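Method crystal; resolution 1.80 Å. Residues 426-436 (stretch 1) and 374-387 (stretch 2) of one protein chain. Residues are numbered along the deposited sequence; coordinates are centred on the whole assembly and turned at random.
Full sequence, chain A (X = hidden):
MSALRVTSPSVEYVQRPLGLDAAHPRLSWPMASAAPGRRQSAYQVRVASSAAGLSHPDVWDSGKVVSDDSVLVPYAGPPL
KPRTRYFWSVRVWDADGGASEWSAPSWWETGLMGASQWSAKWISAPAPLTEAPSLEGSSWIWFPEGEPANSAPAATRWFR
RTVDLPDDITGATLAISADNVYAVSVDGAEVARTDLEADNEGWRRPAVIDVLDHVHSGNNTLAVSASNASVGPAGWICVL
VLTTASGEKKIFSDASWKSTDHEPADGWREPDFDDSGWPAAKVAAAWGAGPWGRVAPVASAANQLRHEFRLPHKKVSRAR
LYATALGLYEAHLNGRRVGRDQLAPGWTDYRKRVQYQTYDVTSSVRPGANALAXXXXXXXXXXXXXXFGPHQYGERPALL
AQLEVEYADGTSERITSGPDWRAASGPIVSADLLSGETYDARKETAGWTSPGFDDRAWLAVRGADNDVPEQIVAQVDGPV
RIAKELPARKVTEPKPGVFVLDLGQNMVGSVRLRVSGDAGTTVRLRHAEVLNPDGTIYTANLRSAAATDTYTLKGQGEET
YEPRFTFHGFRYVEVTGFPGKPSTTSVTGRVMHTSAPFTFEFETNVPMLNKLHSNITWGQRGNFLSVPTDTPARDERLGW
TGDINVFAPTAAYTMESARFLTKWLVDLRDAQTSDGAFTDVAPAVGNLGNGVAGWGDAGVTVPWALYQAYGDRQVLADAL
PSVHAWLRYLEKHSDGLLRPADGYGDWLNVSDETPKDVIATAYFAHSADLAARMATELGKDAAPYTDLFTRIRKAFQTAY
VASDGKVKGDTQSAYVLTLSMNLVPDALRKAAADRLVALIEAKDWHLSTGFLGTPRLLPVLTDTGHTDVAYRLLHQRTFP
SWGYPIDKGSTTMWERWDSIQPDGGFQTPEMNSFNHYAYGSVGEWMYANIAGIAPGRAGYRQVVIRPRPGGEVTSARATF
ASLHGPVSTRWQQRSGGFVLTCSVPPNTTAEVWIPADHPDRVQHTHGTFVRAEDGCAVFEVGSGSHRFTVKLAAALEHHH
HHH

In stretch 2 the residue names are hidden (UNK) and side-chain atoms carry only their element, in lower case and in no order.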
# COMPACT_ATOMS: atom_id res chain seq x y z
N GLY A 426 7.54 -5.20 -27.12
CA GLY A 426 8.75 -5.16 -26.28
C GLY A 426 8.88 -6.41 -25.39
O GLY A 426 8.22 -7.39 -25.64
N PRO A 427 9.72 -6.35 -24.33
CA PRO A 427 10.03 -7.56 -23.58
C PRO A 427 9.06 -7.91 -22.42
O PRO A 427 9.08 -9.04 -21.93
CB PRO A 427 11.40 -7.25 -23.00
CG PRO A 427 11.44 -5.78 -22.84
CD PRO A 427 10.52 -5.20 -23.89
N ILE A 428 8.26 -6.95 -21.98
CA ILE A 428 7.41 -7.26 -20.81
C ILE A 428 6.10 -7.90 -21.25
O ILE A 428 5.10 -7.20 -21.53
CB ILE A 428 7.17 -6.02 -19.91
CG1 ILE A 428 8.47 -5.27 -19.73
CG2 ILE A 428 6.60 -6.51 -18.57
CD1 ILE A 428 8.44 -4.01 -18.88
N VAL A 429 6.11 -9.23 -21.29
CA VAL A 429 5.04 -10.06 -21.84
C VAL A 429 3.80 -10.00 -20.96
O VAL A 429 2.66 -9.94 -21.45
CB VAL A 429 5.54 -11.52 -21.96
CG1 VAL A 429 4.46 -12.44 -22.47
CG2 VAL A 429 6.77 -11.56 -22.90
N SER A 430 4.01 -9.98 -19.66
CA SER A 430 2.90 -9.94 -18.74
C SER A 430 3.32 -9.16 -17.50
O SER A 430 4.46 -9.28 -17.04
CB SER A 430 2.51 -11.36 -18.37
OG SER A 430 1.33 -11.35 -17.62
N ALA A 431 2.44 -8.34 -16.94
CA ALA A 431 2.80 -7.59 -15.75
C ALA A 431 1.55 -7.41 -14.90
O ALA A 431 0.62 -6.70 -15.31
CB ALA A 431 3.37 -6.24 -16.12
N ASP A 432 1.54 -8.04 -13.74
CA ASP A 432 0.35 -7.98 -12.89
C ASP A 432 0.80 -7.80 -11.46
O ASP A 432 1.77 -8.42 -11.04
CB ASP A 432 -0.46 -9.28 -13.02
CG ASP A 432 -1.80 -9.21 -12.28
OD1 ASP A 432 -2.79 -8.73 -12.90
OD2 ASP A 432 -1.87 -9.64 -11.10
N LEU A 433 0.07 -7.00 -10.68
CA LEU A 433 0.56 -6.72 -9.33
C LEU A 433 0.59 -7.99 -8.49
O LEU A 433 1.51 -8.18 -7.68
CB LEU A 433 -0.31 -5.66 -8.65
CG LEU A 433 -0.19 -4.28 -9.29
CD1 LEU A 433 -1.29 -3.37 -8.74
CD2 LEU A 433 1.19 -3.65 -9.08
N LEU A 434 -0.42 -8.82 -8.66
CA LEU A 434 -0.52 -10.07 -7.90
C LEU A 434 0.20 -11.28 -8.53
O LEU A 434 0.85 -12.06 -7.82
CB LEU A 434 -1.98 -10.41 -7.64
CG LEU A 434 -2.84 -9.31 -7.00
CD1 LEU A 434 -4.25 -9.86 -6.83
CD2 LEU A 434 -2.29 -8.84 -5.66
N SER A 435 0.08 -11.43 -9.84
CA SER A 435 0.57 -12.65 -10.48
C SER A 435 2.07 -12.60 -10.69
O SER A 435 2.75 -13.66 -10.65
CB SER A 435 -0.12 -12.86 -11.82
OG SER A 435 -1.51 -12.96 -11.62
N GLY A 436 2.59 -11.40 -10.91
CA GLY A 436 4.03 -11.16 -11.15
C GLY A 436 4.28 -10.64 -12.56
O GLY A 436 3.36 -10.30 -13.30
N UNK A 374 7.63 5.48 -23.09
CA UNK A 374 7.10 4.95 -21.81
C UNK A 374 6.70 3.49 -21.91
O UNK A 374 6.26 3.05 -22.96
c UNK A 374 5.91 5.81 -21.31
N UNK A 375 6.85 2.75 -20.81
CA UNK A 375 6.16 1.49 -20.62
C UNK A 375 4.82 1.84 -20.00
O UNK A 375 4.76 2.74 -19.17
c UNK A 375 10.33 -1.34 -21.29
c UNK A 375 6.88 0.61 -19.62
c UNK A 375 7.95 -1.11 -21.12
c UNK A 375 9.38 0.31 -19.82
c UNK A 375 9.06 -1.74 -21.68
c UNK A 375 8.10 -0.07 -20.20
c UNK A 375 10.51 -0.32 -20.37
o UNK A 375 11.41 -2.00 -21.89
N UNK A 376 3.79 1.14 -20.44
CA UNK A 376 2.42 1.32 -19.92
C UNK A 376 1.82 -0.04 -19.54
O UNK A 376 1.64 -0.88 -20.41
c UNK A 376 0.13 2.25 -20.32
c UNK A 376 1.51 2.00 -20.96
c UNK A 376 2.15 3.28 -21.44
N UNK A 377 1.48 -0.24 -18.26
CA UNK A 377 1.05 -1.56 -17.75
C UNK A 377 -0.34 -1.49 -17.10
O UNK A 377 -0.78 -0.42 -16.78
c UNK A 377 2.04 -2.06 -16.67
N UNK A 378 -0.98 -2.65 -16.87
CA UNK A 378 -2.35 -2.68 -16.26
C UNK A 378 -2.51 -2.14 -14.84
O UNK A 378 -3.50 -1.45 -14.58
c UNK A 378 -2.73 -4.17 -16.32
c UNK A 378 -1.83 -4.75 -17.38
c UNK A 378 -0.54 -4.01 -17.23
N UNK A 379 -1.59 -2.47 -13.91
CA UNK A 379 -1.66 -1.98 -12.52
C UNK A 379 -2.99 -2.29 -11.83
O UNK A 379 -3.58 -3.35 -12.06
N UNK A 380 -3.45 -1.36 -11.01
CA UNK A 380 -4.72 -1.52 -10.31
C UNK A 380 -5.88 -1.17 -11.23
O UNK A 380 -7.00 -1.66 -11.04
c UNK A 380 -2.15 -0.79 -6.50
c UNK A 380 -0.13 0.47 -6.66
c UNK A 380 -4.14 -1.70 -6.91
c UNK A 380 -1.82 0.65 -8.42
c UNK A 380 -2.63 -0.26 -7.72
c UNK A 380 -3.89 -0.84 -7.97
c UNK A 380 -0.89 -0.45 -5.96
n UNK A 380 -3.09 -1.67 -6.04
c UNK A 380 -4.79 -0.54 -9.12
c UNK A 380 -0.59 1.03 -7.87
N UNK A 381 -5.62 -0.33 -12.22
CA UNK A 381 -6.65 0.09 -13.15
C UNK A 381 -7.26 -1.11 -13.93
O UNK A 381 -8.47 -1.23 -14.06
o UNK A 381 -9.92 2.88 -17.85
c UNK A 381 -8.06 1.50 -17.30
c UNK A 381 -7.12 1.08 -16.37
c UNK A 381 -8.98 2.48 -16.93
c UNK A 381 -7.09 1.62 -15.09
c UNK A 381 -8.02 2.59 -14.74
c UNK A 381 -8.97 3.02 -15.65
c UNK A 381 -6.07 1.13 -14.10
N UNK A 382 -6.40 -2.01 -14.42
CA UNK A 382 -6.86 -3.07 -15.34
C UNK A 382 -6.38 -4.48 -14.95
O UNK A 382 -6.88 -5.46 -15.48
c UNK A 382 -6.46 -2.72 -16.78
N UNK A 383 -5.44 -4.59 -14.01
CA UNK A 383 -4.91 -5.90 -13.65
C UNK A 383 -5.65 -6.50 -12.47
O UNK A 383 -6.63 -5.90 -11.98
N UNK A 384 -5.22 -7.69 -12.03
CA UNK A 384 -5.85 -8.31 -10.84
C UNK A 384 -5.78 -7.41 -9.60
O UNK A 384 -4.75 -6.82 -9.30
o UNK A 384 -6.58 -10.81 -12.10
n UNK A 384 -4.42 -11.52 -11.85
c UNK A 384 -5.21 -9.66 -10.50
c UNK A 384 -5.46 -10.71 -11.55
N UNK A 385 -6.88 -7.33 -8.85
CA UNK A 385 -6.96 -6.49 -7.66
C UNK A 385 -7.64 -7.36 -6.62
O UNK A 385 -8.73 -7.91 -6.88
c UNK A 385 -8.11 -4.49 -6.61
c UNK A 385 -7.81 -5.22 -7.91
c UNK A 385 -7.13 -4.29 -8.91
N UNK A 386 -6.98 -7.51 -5.47
CA UNK A 386 -7.50 -8.34 -4.36
C UNK A 386 -7.93 -9.73 -4.82
O UNK A 386 -7.24 -10.38 -5.61
N UNK A 387 -9.08 -10.19 -4.32
CA UNK A 387 -9.59 -11.50 -4.70
C UNK A 387 -10.68 -11.40 -5.78
O UNK A 387 -11.55 -12.28 -5.94
c UNK A 387 -10.56 -11.49 -2.27
c UNK A 387 -9.99 -12.29 -3.43
s UNK A 387 -9.51 -10.44 -1.19
c UNK A 387 -10.79 -9.97 -0.02
O HOH W 1 0.82 -4.23 -13.56
O HOH W 2 -2.62 -5.83 -11.02

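Position 374 carries a single side-chain carbon, out of reach of stretch 1, and is Ala374. At 375 one carbon leads to a six-carbon ring bearing one oxygen, a phenol: Tyr375. Ile428 CD1 lies over one face of this ring, 3.9 Å from its centroid and 3.7 Å from Tyr375 CE1, a CH-pi contact, while Pro427 CD approaches the ring edge, 3.9 Å from Tyr375 OH. Position 376 has one carbon carrying two more and touches nothing on stretch 1; this branching at the first carbon gives Val376. The lone carbon at 377 points toward stretch 1 and meets Ala431 CB at 4.4 Å, a small apolar contact made by Ala377.

At 378 three carbons close a ring onto the backbone nitrogen, so the residue is Pro378; its CD lies 3.5 Å from Ala431 O. No side-chain atoms exist at 379, and the positive phi of 55° suits the glycine, Gly379. Position 380 has one carbon followed by fused five- and six-membered rings holding eight carbons and one nitrogen, an indole: Trp380. Although its CA-to-CB bond points away, the ring returns to stretch 1, and Leu433 CD1 sits 3.4 Å from the centroid of the five-membered ring, almost on its normal. Another phenol, at 381, stays clear of stretch 1 and is Tyr381. The single carbon at 382 also makes no contact: Ala382.

Position 383 lacks a side chain and is Gly383; an ideal CB there would fall 2.8 Å from Gly379 O and 3.0 Å from Asp432 OD1. At 384 two carbons end in one oxygen and one nitrogen, a carboxamide: Asn384. Its first side-chain carbon, CB, packs 3.8 Å from Leu434 CD1. Position 385, with one carbon carrying two, points away and is Val385. Position 386 is bare, with phi of 50°, hence Gly386; its O lies 3.3 Å from Leu434 CD1. The unbranched chain of two carbons, sulfur and carbon at 387 identifies Met387, which does not touch stretch 1.

The contact combines apolar packing with a polar centre at Asp432. Asn384 N donates a hydrogen bond to Asp432 OD1 (2.8 Å), and Asn384 ND2 adds weak ones to Asp432 OD2 and Ser435 OG (both 3.3 Å). Asp432 OD2 also accepts from Leu434 N (3.0 Å) and Ser435 N (2.9 Å), so the carboxylate holds its own turn while gripping stretch 2. Water 1 links Gly379 N to Ala431 O, weakly at the latter, and water 2 accepts from Leu433 N (3.0 Å), filling gaps between the backbones.

Stretch 2 (374-387) AYVAPGWYAGNVGM
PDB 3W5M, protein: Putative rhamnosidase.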